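DUF3201 domain-containing protein (Pyrococcus furiosus, PDB 1YB3) is of unknown function, a conserved DUF3201-family protein of a hyperthermophilic archaeon, built on an antiparallel beta sheet flanked by helices. Local coordinates at residues 88-92 / 137-143; 94-100 / 130-134; 51-55 / 78-82; 39-45 / 66-72. Residue numbers count along the deposited sequence, not the author numbering.

Contact 1: residues 88-92 / 137-143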
loop_
_atom_site.group_PDB
_atom_site.type_symbol
_atom_site.label_atom_id
_atom_site.label_comp_id
_atom_site.label_asym_id
_atom_site.label_seq_id
_atom_site.Cartn_x
_atom_site.Cartn_y
_atom_site.Cartn_z
ATOM N N ALA A 88 -0.203 -6.929 4.151
ATOM C CA ALA A 88 -0.901 -8.173 3.813
ATOM C C ALA A 88 -1.234 -8.899 5.098
ATOM O O ALA A 88 -0.365 -9.032 5.984
ATOM C CB ALA A 88 -0.021 -9.051 2.932
ATOM N N PHE A 89 -2.460 -9.414 5.186
ATOM C CA PHE A 89 -2.886 -10.200 6.340
ATOM C C PHE A 89 -3.584 -11.489 5.874
ATOM O O PHE A 89 -4.301 -11.459 4.860
ATOM C CB PHE A 89 -3.847 -9.407 7.221
ATOM C CG PHE A 89 -3.270 -8.117 7.764
ATOM C CD1 PHE A 89 -2.249 -8.143 8.720
ATOM C CD2 PHE A 89 -3.771 -6.886 7.351
ATOM C CE1 PHE A 89 -1.717 -6.936 9.224
ATOM C CE2 PHE A 89 -3.256 -5.694 7.866
ATOM C CZ PHE A 89 -2.224 -5.733 8.802
ATOM N N PRO A 90 -3.385 -12.608 6.611
ATOM C CA PRO A 90 -4.149 -13.821 6.287
ATOM C C PRO A 90 -5.654 -13.585 6.437
ATOM O O PRO A 90 -6.108 -12.974 7.399
ATOM C CB PRO A 90 -3.654 -14.852 7.317
ATOM C CG PRO A 90 -2.366 -14.327 7.833
ATOM C CD PRO A 90 -2.482 -12.818 7.762
ATOM N N LYS A 91 -6.423 -14.082 5.469
ATOM C CA LYS A 91 -7.871 -13.916 5.447
ATOM C C LYS A 91 -8.531 -14.306 6.784
ATOM O O LYS A 91 -9.447 -13.628 7.247
ATOM C CB LYS A 91 -8.448 -14.742 4.276
ATOM C CG LYS A 91 -9.957 -14.732 4.102
ATOM C CD LYS A 91 -10.382 -15.456 2.794
ATOM C CE LYS A 91 -10.200 -16.973 2.857
ATOM N NZ LYS A 91 -10.843 -17.681 1.684
ATOM N N GLU A 92 -8.058 -15.387 7.402
ATOM C CA GLU A 92 -8.689 -15.910 8.630
ATOM C C GLU A 92 -8.536 -14.977 9.836
ATOM O O GLU A 92 -9.262 -15.109 10.816
ATOM C CB GLU A 92 -8.193 -17.327 8.966
ATOM C CG GLU A 92 -6.737 -17.427 9.413
ATOM C CD GLU A 92 -5.761 -17.674 8.266
ATOM O OE1 GLU A 92 -6.161 -17.597 7.075
ATOM O OE2 GLU A 92 -4.576 -17.953 8.567
ATOM N N ILE A 137 -14.297 -11.300 -0.572
ATOM C CA ILE A 137 -13.166 -11.960 0.081
ATOM C C ILE A 137 -13.520 -13.393 0.545
ATOM O O ILE A 137 -12.774 -14.348 0.282
ATOM C CB ILE A 137 -12.630 -11.108 1.280
ATOM C CG1 ILE A 137 -12.028 -9.788 0.763
ATOM C CG2 ILE A 137 -11.605 -11.905 2.092
ATOM C CD1 ILE A 137 -11.805 -8.703 1.854
ATOM N N VAL A 138 -14.652 -13.519 1.243
ATOM C CA VAL A 138 -15.154 -14.819 1.733
ATOM C C VAL A 138 -15.321 -15.827 0.588
ATOM O O VAL A 138 -14.919 -16.983 0.715
ATOM C CB VAL A 138 -16.477 -14.658 2.546
ATOM C CG1 VAL A 138 -17.181 -16.004 2.760
ATOM C CG2 VAL A 138 -16.205 -13.976 3.894
ATOM N N ASN A 139 -15.873 -15.359 -0.532
ATOM C CA ASN A 139 -16.145 -16.198 -1.713
ATOM C C ASN A 139 -14.960 -16.375 -2.675
ATOM O O ASN A 139 -15.100 -16.997 -3.739
ATOM C CB ASN A 139 -17.360 -15.642 -2.472
ATOM C CG ASN A 139 -18.614 -15.586 -1.608
ATOM O OD1 ASN A 139 -18.681 -16.215 -0.552
ATOM N ND2 ASN A 139 -19.606 -14.826 -2.049
ATOM N N SER A 140 -13.796 -15.847 -2.302
ATOM C CA SER A 140 -12.614 -15.879 -3.169
ATOM C C SER A 140 -11.716 -17.085 -2.900
ATOM O O SER A 140 -11.955 -17.855 -1.966
ATOM C CB SER A 140 -11.799 -14.595 -2.988
ATOM O OG SER A 140 -11.073 -14.647 -1.765
ATOM N N ASP A 141 -10.681 -17.229 -3.727
ATOM C CA ASP A 141 -9.656 -18.259 -3.560
ATOM C C ASP A 141 -8.344 -17.655 -3.016
ATOM O O ASP A 141 -7.269 -18.241 -3.169
ATOM C CB ASP A 141 -9.388 -18.942 -4.915
ATOM C CG ASP A 141 -8.863 -17.968 -5.962
ATOM O OD1 ASP A 141 -9.393 -16.833 -6.034
ATOM O OD2 ASP A 141 -7.920 -18.332 -6.714
ATOM N N GLU A 142 -8.438 -16.487 -2.379
ATOM C CA GLU A 142 -7.238 -15.748 -1.966
ATOM C C GLU A 142 -6.992 -15.872 -0.454
ATOM O O GLU A 142 -7.885 -15.596 0.348
ATOM C CB GLU A 142 -7.337 -14.276 -2.400
ATOM C CG GLU A 142 -7.427 -14.039 -3.932
ATOM C CD GLU A 142 -6.147 -14.360 -4.688
ATOM O OE1 GLU A 142 -5.046 -14.038 -4.201
ATOM O OE2 GLU A 142 -6.235 -14.934 -5.795
ATOM N N GLU A 143 -5.790 -16.310 -0.080
ATOM C CA GLU A 143 -5.427 -16.491 1.330
ATOM C C GLU A 143 -4.897 -15.203 1.985
ATOM O O GLU A 143 -5.228 -14.916 3.134
ATOM C CB GLU A 143 -4.418 -17.634 1.483
ATOM C CG GLU A 143 -3.717 -17.746 2.851
ATOM C CD GLU A 143 -4.672 -17.912 4.037
ATOM O OE1 GLU A 143 -5.874 -18.228 3.837
ATOM O OE2 GLU A 143 -4.203 -17.725 5.181
#
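Where two neighbouring inner strands of the antiparallel sheet run out, the end of strand 82-90 and its 3-10 turn meet the loop that carries the chain from helix 130-138 into strand 144-150. One backbone hydrogen bond joins them, from Lys91 N to Glu143 O at 2.8 Å. The same carbonyl takes a CA-H...O contact from Pro90, with CA 3.5 Å from Glu143 O, so the two chains stay paired just beyond the backbone bond between Phe89 and Ile145. Lys91 loses most surface. Its aliphatic chain lies along the loop, with CD 3.8 Å from Ile137 CG2 and 3.5 Å from Glu142 O, while NZ reaches the neighbourhood of Ser140 O at 3.8 Å. The loop has its own bracing: Ser140 OG donates to Ile137 O at the helix end (2.7 Å) and accepts from Glu142 N (3.3 Å), an ST turn. The side chains of Ile137, Ser140 and Glu142 touch Phe121 of strand 120-123. At the solvent-exposed side two acidic side chains converge, and Glu92 OE1 stands 2.7 Å from Glu143 OE2.

Contact 2: residues 94-100 / 130-134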
loop_
_atom_site.group_PDB
_atom_site.type_symbol
_atom_site.label_atom_id
_atom_site.label_comp_id
_atom_site.label_asym_id
_atom_site.label_seq_id
_atom_site.Cartn_x
_atom_site.Cartn_y
_atom_site.Cartn_z
ATOM N N LEU A 94 -8.891 -11.671 9.456
ATOM C CA LEU A 94 -9.715 -10.510 9.173
ATOM C C LEU A 94 -11.170 -10.691 9.597
ATOM O O LEU A 94 -11.577 -11.769 10.047
ATOM C CB LEU A 94 -9.618 -10.143 7.690
ATOM C CG LEU A 94 -8.184 -9.869 7.227
ATOM C CD1 LEU A 94 -8.166 -9.719 5.730
ATOM C CD2 LEU A 94 -7.578 -8.640 7.926
ATOM N N SER A 95 -11.941 -9.619 9.466
ATOM C CA SER A 95 -13.336 -9.623 9.855
ATOM C C SER A 95 -14.030 -8.541 9.059
ATOM O O SER A 95 -13.372 -7.613 8.567
ATOM C CB SER A 95 -13.467 -9.349 11.359
ATOM O OG SER A 95 -12.947 -8.073 11.690
ATOM N N LYS A 96 -15.353 -8.655 8.937
ATOM C CA LYS A 96 -16.157 -7.662 8.246
ATOM C C LYS A 96 -15.929 -6.264 8.829
ATOM O O LYS A 96 -15.805 -5.292 8.077
ATOM C CB LYS A 96 -17.645 -8.050 8.298
ATOM C CG LYS A 96 -18.600 -7.064 7.629
ATOM C CD LYS A 96 -20.050 -7.527 7.828
ATOM C CE LYS A 96 -20.983 -6.356 8.098
ATOM N NZ LYS A 96 -22.361 -6.785 8.518
ATOM N N GLU A 97 -15.851 -6.170 10.159
ATOM C CA GLU A 97 -15.686 -4.863 10.818
ATOM C C GLU A 97 -14.349 -4.192 10.491
ATOM O O GLU A 97 -14.303 -2.981 10.277
ATOM C CB GLU A 97 -15.892 -4.927 12.335
ATOM C CG GLU A 97 -16.246 -3.549 12.917
ATOM C CD GLU A 97 -16.324 -3.522 14.429
ATOM O OE1 GLU A 97 -16.498 -4.594 15.051
ATOM O OE2 GLU A 97 -16.221 -2.413 14.998
ATOM N N PHE A 98 -13.269 -4.976 10.447
ATOM C CA PHE A 98 -11.972 -4.408 10.040
ATOM C C PHE A 98 -12.065 -3.827 8.624
ATOM O O PHE A 98 -11.652 -2.700 8.382
ATOM C CB PHE A 98 -10.853 -5.434 10.118
ATOM C CG PHE A 98 -9.519 -4.903 9.637
ATOM C CD1 PHE A 98 -8.795 -3.979 10.407
ATOM C CD2 PHE A 98 -9.003 -5.303 8.405
ATOM C CE1 PHE A 98 -7.568 -3.482 9.971
ATOM C CE2 PHE A 98 -7.771 -4.814 7.950
ATOM C CZ PHE A 98 -7.047 -3.897 8.736
ATOM N N ILE A 99 -12.639 -4.598 7.706
ATOM C CA ILE A 99 -12.843 -4.150 6.328
ATOM C C ILE A 99 -13.631 -2.829 6.265
ATOM O O ILE A 99 -13.218 -1.886 5.578
ATOM C CB ILE A 99 -13.565 -5.243 5.477
ATOM C CG1 ILE A 99 -12.807 -6.583 5.521
ATOM C CG2 ILE A 99 -13.845 -4.743 4.063
ATOM C CD1 ILE A 99 -11.338 -6.537 5.174
ATOM N N GLU A 100 -14.756 -2.763 6.991
ATOM C CA GLU A 100 -15.569 -1.532 7.060
ATOM C C GLU A 100 -14.766 -0.327 7.589
ATOM O O GLU A 100 -14.838 0.785 7.037
ATOM C CB GLU A 100 -16.830 -1.742 7.919
ATOM C CG GLU A 100 -17.828 -2.727 7.320
ATOM C CD GLU A 100 -18.967 -3.078 8.264
ATOM O OE1 GLU A 100 -18.801 -2.963 9.503
ATOM O OE2 GLU A 100 -20.030 -3.490 7.755
ATOM N N GLY A 130 -18.525 -1.959 2.258
ATOM C CA GLY A 130 -17.679 -2.878 3.029
ATOM C C GLY A 130 -18.235 -4.293 3.153
ATOM O O GLY A 130 -17.466 -5.260 3.226
ATOM N N ASP A 131 -19.565 -4.413 3.198
ATOM C CA ASP A 131 -20.231 -5.721 3.235
ATOM C C ASP A 131 -19.962 -6.502 1.954
ATOM O O ASP A 131 -19.670 -7.699 2.001
ATOM C CB ASP A 131 -21.744 -5.571 3.471
ATOM C CG ASP A 131 -22.446 -6.914 3.684
ATOM O OD1 ASP A 131 -22.082 -7.641 4.639
ATOM O OD2 ASP A 131 -23.365 -7.236 2.897
ATOM N N GLU A 132 -20.060 -5.815 0.815
ATOM C CA GLU A 132 -19.815 -6.431 -0.484
ATOM C C GLU A 132 -18.347 -6.827 -0.629
ATOM O O GLU A 132 -18.037 -7.899 -1.137
ATOM C CB GLU A 132 -20.234 -5.498 -1.619
ATOM C CG GLU A 132 -20.300 -6.182 -2.988
ATOM C CD GLU A 132 -20.695 -5.236 -4.116
ATOM O OE1 GLU A 132 -21.518 -4.320 -3.880
ATOM O OE2 GLU A 132 -20.187 -5.414 -5.248
ATOM N N VAL A 133 -17.449 -5.959 -0.166
ATOM C CA VAL A 133 -16.021 -6.282 -0.141
ATOM C C VAL A 133 -15.752 -7.559 0.659
ATOM O O VAL A 133 -15.037 -8.438 0.197
ATOM C CB VAL A 133 -15.179 -5.104 0.409
ATOM C CG1 VAL A 133 -13.707 -5.480 0.458
ATOM C CG2 VAL A 133 -15.368 -3.854 -0.451
ATOM N N TRP A 134 -16.325 -7.662 1.862
ATOM C CA TRP A 134 -16.155 -8.849 2.696
ATOM C C TRP A 134 -16.712 -10.124 2.029
ATOM O O TRP A 134 -16.074 -11.179 2.062
ATOM C CB TRP A 134 -16.775 -8.638 4.093
ATOM C CG TRP A 134 -16.554 -9.798 5.029
ATOM C CD1 TRP A 134 -17.514 -10.586 5.596
ATOM C CD2 TRP A 134 -15.291 -10.311 5.491
ATOM N NE1 TRP A 134 -16.933 -11.555 6.383
ATOM C CE2 TRP A 134 -15.571 -11.407 6.340
ATOM C CE3 TRP A 134 -13.952 -9.952 5.266
ATOM C CZ2 TRP A 134 -14.562 -12.147 6.968
ATOM C CZ3 TRP A 134 -12.951 -10.686 5.890
ATOM C CH2 TRP A 134 -13.261 -11.770 6.731
#
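This is a helix-helix contact at the end of the molecule where helices 96-105 and 130-138 lie against the sheet, and it joins the first turn of each. The axes of the short segments 96-100 and 130-134 approach to 8.8 Å with 127° between their N-to-C directions, so the helices cross obliquely in a broadly antiparallel sense. Trp134 contributes the largest area. Lys96 CB sits over one face of its indole, 3.9 Å from the centroid of the five-membered ring, a CH-pi contact; Ile99 CG1 approaches Trp134 CE3 to 3.6 Å and Leu94 CB approaches Trp134 CZ3 to 3.8 Å. Deeper in, Ile99 CG2 packs on Val133 CG1 at 3.7 Å. At the other end of the interface Gly130 lets the helices come close: its CA is 4.7 Å from Glu100 CA, and a CB there would clash with Glu100 CG. No hydrogen bond crosses the contact, and the one ionic pair, Lys96 NZ to Asp131 OD1 at 4.0 Å, is long. Ser95 is the N-cap of helix 96-105, its OG accepting a weak bond from Phe98 N at 3.4 Å. Leu94 and Ile99 also touch Phe147 of strand 144-150, and Val133 touches Phe121 and Tyr122 of strand 120-123. Such apolar packing between two helices and the sheet beneath them is typical of a layered alpha-beta fold.

Contact 3: residues 51-55 / 78-82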
loop_
_atom_site.group_PDB
_atom_site.type_symbol
_atom_site.label_atom_id
_atom_site.label_comp_id
_atom_site.label_asym_id
_atom_site.label_seq_id
_atom_site.Cartn_x
_atom_site.Cartn_y
_atom_site.Cartn_z
ATOM N N TYR A 51 2.104 -3.534 -11.292
ATOM C CA TYR A 51 1.134 -2.741 -12.027
ATOM C C TYR A 51 0.750 -1.513 -11.204
ATOM O O TYR A 51 0.769 -1.560 -9.960
ATOM C CB TYR A 51 -0.138 -3.551 -12.312
ATOM C CG TYR A 51 -0.048 -4.594 -13.416
ATOM C CD1 TYR A 51 -0.803 -4.460 -14.591
ATOM C CD2 TYR A 51 0.760 -5.717 -13.273
ATOM C CE1 TYR A 51 -0.744 -5.432 -15.602
ATOM C CE2 TYR A 51 0.832 -6.686 -14.283
ATOM C CZ TYR A 51 0.067 -6.530 -15.433
ATOM O OH TYR A 51 0.135 -7.481 -16.420
ATOM N N LEU A 52 0.374 -0.433 -11.879
ATOM C CA LEU A 52 -0.288 0.667 -11.187
ATOM C C LEU A 52 -1.547 1.093 -11.926
ATOM O O LEU A 52 -1.696 0.859 -13.131
ATOM C CB LEU A 52 0.663 1.845 -10.909
ATOM C CG LEU A 52 0.935 2.860 -12.016
ATOM C CD1 LEU A 52 1.726 4.053 -11.474
ATOM C CD2 LEU A 52 1.668 2.205 -13.163
ATOM N N TYR A 53 -2.468 1.681 -11.177
ATOM C CA TYR A 53 -3.748 2.078 -11.700
ATOM C C TYR A 53 -3.644 3.503 -12.229
ATOM O O TYR A 53 -3.659 4.466 -11.451
ATOM C CB TYR A 53 -4.811 1.975 -10.600
ATOM C CG TYR A 53 -6.239 1.929 -11.105
ATOM C CD1 TYR A 53 -6.739 0.797 -11.754
ATOM C CD2 TYR A 53 -7.097 3.014 -10.916
ATOM C CE1 TYR A 53 -8.058 0.750 -12.211
ATOM C CE2 TYR A 53 -8.414 2.982 -11.365
ATOM C CZ TYR A 53 -8.886 1.848 -12.015
ATOM O OH TYR A 53 -10.190 1.819 -12.459
ATOM N N ILE A 54 -3.524 3.629 -13.552
ATOM C CA ILE A 54 -3.440 4.952 -14.204
ATOM C C ILE A 54 -4.638 5.191 -15.096
ATOM O O ILE A 54 -4.949 4.365 -15.967
ATOM C CB ILE A 54 -2.202 5.124 -15.120
ATOM C CG1 ILE A 54 -0.980 4.398 -14.584
ATOM C CG2 ILE A 54 -1.921 6.625 -15.364
ATOM C CD1 ILE A 54 0.073 4.168 -15.651
ATOM N N ASP A 55 -5.295 6.334 -14.880
ATOM C CA ASP A 55 -6.431 6.775 -15.697
ATOM C C ASP A 55 -7.444 5.653 -15.973
ATOM O O ASP A 55 -7.839 5.415 -17.120
ATOM C CB ASP A 55 -5.934 7.428 -17.004
ATOM C CG ASP A 55 -4.880 8.509 -16.758
ATOM O OD1 ASP A 55 -5.022 9.280 -15.781
ATOM O OD2 ASP A 55 -3.907 8.590 -17.541
ATOM N N ALA A 78 7.597 3.920 -3.646
ATOM C CA ALA A 78 7.130 5.045 -4.456
ATOM C C ALA A 78 7.111 4.595 -5.891
ATOM O O ALA A 78 7.926 3.740 -6.301
ATOM C CB ALA A 78 8.039 6.256 -4.299
ATOM N N THR A 79 6.155 5.139 -6.630
ATOM C CA THR A 79 6.067 4.960 -8.088
ATOM C C THR A 79 5.959 6.385 -8.649
ATOM O O THR A 79 5.939 7.357 -7.900
ATOM C CB THR A 79 4.778 4.222 -8.473
ATOM O OG1 THR A 79 3.674 5.073 -8.177
ATOM C CG2 THR A 79 4.623 2.858 -7.714
ATOM N N PRO A 80 5.882 6.534 -9.985
ATOM C CA PRO A 80 5.696 7.901 -10.499
ATOM C C PRO A 80 4.440 8.629 -9.972
ATOM O O PRO A 80 4.331 9.857 -10.100
ATOM C CB PRO A 80 5.616 7.688 -12.017
ATOM C CG PRO A 80 6.429 6.428 -12.253
ATOM C CD PRO A 80 6.039 5.552 -11.079
ATOM N N GLN A 81 3.511 7.876 -9.384
ATOM C CA GLN A 81 2.305 8.472 -8.750
ATOM C C GLN A 81 2.580 9.069 -7.372
ATOM O O GLN A 81 1.851 9.972 -6.907
ATOM C CB GLN A 81 1.193 7.440 -8.615
ATOM C CG GLN A 81 0.427 7.146 -9.894
ATOM C CD GLN A 81 -0.719 6.156 -9.676
ATOM O OE1 GLN A 81 -0.615 5.231 -8.871
ATOM N NE2 GLN A 81 -1.808 6.355 -10.395
ATOM N N GLY A 82 3.623 8.565 -6.720
ATOM C CA GLY A 82 3.960 8.990 -5.353
ATOM C C GLY A 82 4.180 7.828 -4.400
ATOM O O GLY A 82 4.407 6.692 -4.826
HETATM O O HOH W 1 -1.712 2.692 -8.715
#
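Leu52 and Gln81, each with more than 60 Å² covered, carry most of this contact between strand 51-54 and the tight turn that links strands 74-79 and 82-90. The backbones stay well apart, the closest CA atoms being those of Leu52 and Thr79 at 8.3 Å, so side chains have to span the gap. Leu52 points toward the turn and sets its CD1 3.7 Å from Gln81 CD and 4.0 Å from Thr79 OG1. Gln81 reaches back with its amide: NE2 donates to Tyr53 O at 2.8 Å, and OE1 accepts from a water, 2.8 Å away, that in turn accepts from Tyr53 N, also at 2.8 Å. The Gln81 amide thus serves both main-chain groups of Tyr53, the carbonyl directly and the N through the water. The turn that presents Gln81 is a type I beta turn from Thr79 to Gly82, closed by Gly82 N to Thr79 O at 2.9 Å and Thr79 N to Gly82 O at 3.0 Å. Thr79 OG1 also accepts from Gln81 N at 3.1 Å, forming an ST turn. Gly82 adopts backbone angles that would jam a CB against the preceding carbonyl. Strand 51-54 pairs with strand 57-60 in a two-stranded antiparallel sheet, which the contact ties to a hairpin of the main sheet, while Ala78 and Pro80 touch helix 11-35.

Contact 4: residues 39-45 / 66-72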
loop_
_atom_site.group_PDB
_atom_site.type_symbol
_atom_site.label_atom_id
_atom_site.label_comp_id
_atom_site.label_asym_id
_atom_site.label_seq_id
_atom_site.Cartn_x
_atom_site.Cartn_y
_atom_site.Cartn_z
ATOM N N PHE A 39 9.166 -2.576 14.792
ATOM C CA PHE A 39 8.969 -3.169 13.470
ATOM C C PHE A 39 10.307 -3.344 12.766
ATOM O O PHE A 39 11.165 -2.463 12.826
ATOM C CB PHE A 39 8.042 -2.315 12.602
ATOM C CG PHE A 39 6.636 -2.218 13.118
ATOM C CD1 PHE A 39 5.668 -3.182 12.772
ATOM C CD2 PHE A 39 6.259 -1.142 13.913
ATOM C CE1 PHE A 39 4.351 -3.085 13.253
ATOM C CE2 PHE A 39 4.945 -1.034 14.404
ATOM C CZ PHE A 39 3.982 -2.012 14.065
ATOM N N THR A 40 10.494 -4.484 12.113
ATOM C CA THR A 40 11.717 -4.719 11.355
ATOM C C THR A 40 11.611 -4.052 9.988
ATOM O O THR A 40 10.765 -4.430 9.171
ATOM C CB THR A 40 11.980 -6.214 11.182
ATOM O OG1 THR A 40 12.129 -6.815 12.477
ATOM C CG2 THR A 40 13.245 -6.431 10.373
ATOM N N VAL A 41 12.460 -3.060 9.766
ATOM C CA VAL A 41 12.387 -2.244 8.530
ATOM C C VAL A 41 13.594 -2.609 7.682
ATOM O O VAL A 41 14.731 -2.371 8.083
ATOM C CB VAL A 41 12.371 -0.738 8.829
ATOM C CG1 VAL A 41 12.352 0.068 7.528
ATOM C CG2 VAL A 41 11.141 -0.351 9.666
ATOM N N GLU A 42 13.342 -3.185 6.515
ATOM C CA GLU A 42 14.424 -3.708 5.688
ATOM C C GLU A 42 14.968 -2.622 4.755
ATOM O O GLU A 42 14.469 -1.505 4.744
ATOM C CB GLU A 42 13.949 -4.931 4.896
ATOM C CG GLU A 42 13.406 -6.081 5.762
ATOM C CD GLU A 42 14.493 -6.783 6.565
ATOM O OE1 GLU A 42 15.694 -6.519 6.332
ATOM O OE2 GLU A 42 14.147 -7.606 7.437
ATOM N N GLU A 43 15.998 -2.968 3.974
ATOM C CA GLU A 43 16.605 -2.010 3.045
ATOM C C GLU A 43 15.763 -1.827 1.787
ATOM O O GLU A 43 14.980 -2.690 1.415
ATOM C CB GLU A 43 18.012 -2.465 2.646
ATOM C CG GLU A 43 18.971 -2.688 3.830
ATOM C CD GLU A 43 19.289 -1.412 4.609
ATOM O OE1 GLU A 43 19.077 -0.298 4.082
ATOM O OE2 GLU A 43 19.764 -1.529 5.762
ATOM N N VAL A 44 15.970 -0.708 1.108
ATOM C CA VAL A 44 15.294 -0.441 -0.155
ATOM C C VAL A 44 15.768 -1.442 -1.207
ATOM O O VAL A 44 16.970 -1.722 -1.303
ATOM C CB VAL A 44 15.583 0.998 -0.645
ATOM C CG1 VAL A 44 15.018 1.224 -2.045
ATOM C CG2 VAL A 44 15.027 2.021 0.344
ATOM N N SER A 45 14.821 -1.990 -1.961
ATOM C CA SER A 45 15.154 -2.852 -3.084
ATOM C C SER A 45 14.363 -2.403 -4.313
ATOM O O SER A 45 13.526 -1.495 -4.229
ATOM C CB SER A 45 14.892 -4.313 -2.731
ATOM O OG SER A 45 13.506 -4.607 -2.756
ATOM N N PRO A 66 11.302 1.806 -6.340
ATOM C CA PRO A 66 11.881 1.468 -5.020
ATOM C C PRO A 66 10.824 1.075 -3.974
ATOM O O PRO A 66 9.731 1.632 -3.955
ATOM C CB PRO A 66 12.615 2.751 -4.618
ATOM C CG PRO A 66 11.770 3.870 -5.250
ATOM C CD PRO A 66 11.199 3.269 -6.547
ATOM N N ALA A 67 11.154 0.094 -3.133
ATOM C CA ALA A 67 10.262 -0.279 -2.024
ATOM C C ALA A 67 11.089 -0.928 -0.935
ATOM O O ALA A 67 12.131 -1.515 -1.208
ATOM C CB ALA A 67 9.138 -1.219 -2.503
ATOM N N PHE A 68 10.611 -0.851 0.306
ATOM C CA PHE A 68 11.287 -1.544 1.417
ATOM C C PHE A 68 10.255 -2.237 2.293
ATOM O O PHE A 68 9.172 -1.694 2.515
ATOM C CB PHE A 68 12.193 -0.609 2.243
ATOM C CG PHE A 68 11.495 0.585 2.845
ATOM C CD1 PHE A 68 10.985 0.529 4.162
ATOM C CD2 PHE A 68 11.350 1.778 2.119
ATOM C CE1 PHE A 68 10.362 1.648 4.733
ATOM C CE2 PHE A 68 10.735 2.884 2.680
ATOM C CZ PHE A 68 10.215 2.810 4.002
ATOM N N ALA A 69 10.593 -3.446 2.753
ATOM C CA ALA A 69 9.722 -4.233 3.639
ATOM C C ALA A 69 9.648 -3.652 5.050
ATOM O O ALA A 69 10.650 -3.131 5.591
ATOM C CB ALA A 69 10.264 -5.669 3.726
ATOM N N VAL A 70 8.452 -3.754 5.627
ATOM C CA VAL A 70 8.201 -3.486 7.047
ATOM C C VAL A 70 7.476 -4.729 7.565
ATOM O O VAL A 70 6.349 -4.982 7.202
ATOM C CB VAL A 70 7.319 -2.238 7.271
ATOM C CG1 VAL A 70 7.126 -1.978 8.793
ATOM C CG2 VAL A 70 7.892 -0.984 6.573
ATOM N N LYS A 71 8.161 -5.528 8.374
ATOM C CA LYS A 71 7.598 -6.805 8.831
ATOM C C LYS A 71 6.639 -6.556 9.995
ATOM O O LYS A 71 6.875 -5.665 10.797
ATOM C CB LYS A 71 8.709 -7.740 9.259
ATOM C CG LYS A 71 9.740 -8.000 8.160
ATOM C CD LYS A 71 10.642 -9.152 8.554
ATOM C CE LYS A 71 11.559 -9.513 7.411
ATOM N NZ LYS A 71 12.195 -10.837 7.679
ATOM N N PRO A 72 5.548 -7.338 10.089
ATOM C CA PRO A 72 5.159 -8.436 9.221
ATOM C C PRO A 72 4.225 -7.986 8.098
ATOM O O PRO A 72 3.219 -7.297 8.340
ATOM C CB PRO A 72 4.426 -9.380 10.188
ATOM C CG PRO A 72 3.757 -8.440 11.171
ATOM C CD PRO A 72 4.590 -7.167 11.203
HETATM O O HOH W 2 8.424 -6.575 12.918
HETATM O O HOH W 3 12.894 -4.678 1.552
HETATM O O HOH W 4 11.276 -4.725 -0.563
#
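Pro66, near the start of strand 65-71, sets its CB 3.8 Å from Val44 CG1, and its CA donates a CA-H...O contact to Ser45 O at 3.5 Å. Ala67 then forms a hydrogen-bonded antiparallel pair with Ser45: Ser45 N donates to Ala67 O at 2.8 Å and Ala67 N to Ser45 O at 3.1 Å. Phe68 fills the space where the partner strand breaks, its CD1 3.7 Å from Val41 CG1 and its CD2 4.1 Å from Val44 CG2. Here the register slips by one residue. Ala69 N consequently reaches Glu43 O through a water, 2.9 Å from each, while Ala69 O accepts directly from Glu42 N at 2.8 Å. Val70 faces Val41 in a non-hydrogen-bonded pair, and its CG1 meets Phe39 CB at 3.9 Å. Lys71 N donates to Thr40 O at 2.9 Å, and its NZ makes a long salt bridge with Glu42 OE2 at 3.8 Å. Pro72 follows a cis peptide bond, its CD 4.4 Å from Phe39 CD1 at the ring edge. Arg29 of helix 11-35 binds the carbonyls of Val41 and Glu42 and the carboxylate of Glu43. Strand 40-47 is thus an edge strand of the antiparallel sheet, interrupted by a short loop and covered by helix 11-35.

Overall arrangement
Contacts 1, 3 and 4 all reach the seven-stranded sheet, and contact 2 lies beside it. Contact 4 is the strand pairing proper, with direct backbone bonds in two ladders offset by one residue and the largest buried area; contact 3 instead spans a gap with one glutamine and a water, and the two meet where Ala78 pairs with Pro66. Contacts 1 and 2 share helix 130-138 and adjoin, Phe89 CB lying 3.9 Å from Leu94 CD2; one relies on a backbone bond and a lysine chain, the other on apolar and indole packing. All four are partly buried; in contacts 2 and 4, on opposite sides of the chain's centre, exposed lysines border buried apolar residues, whereas contact 3 sets an exposed glutamine against a buried leucine.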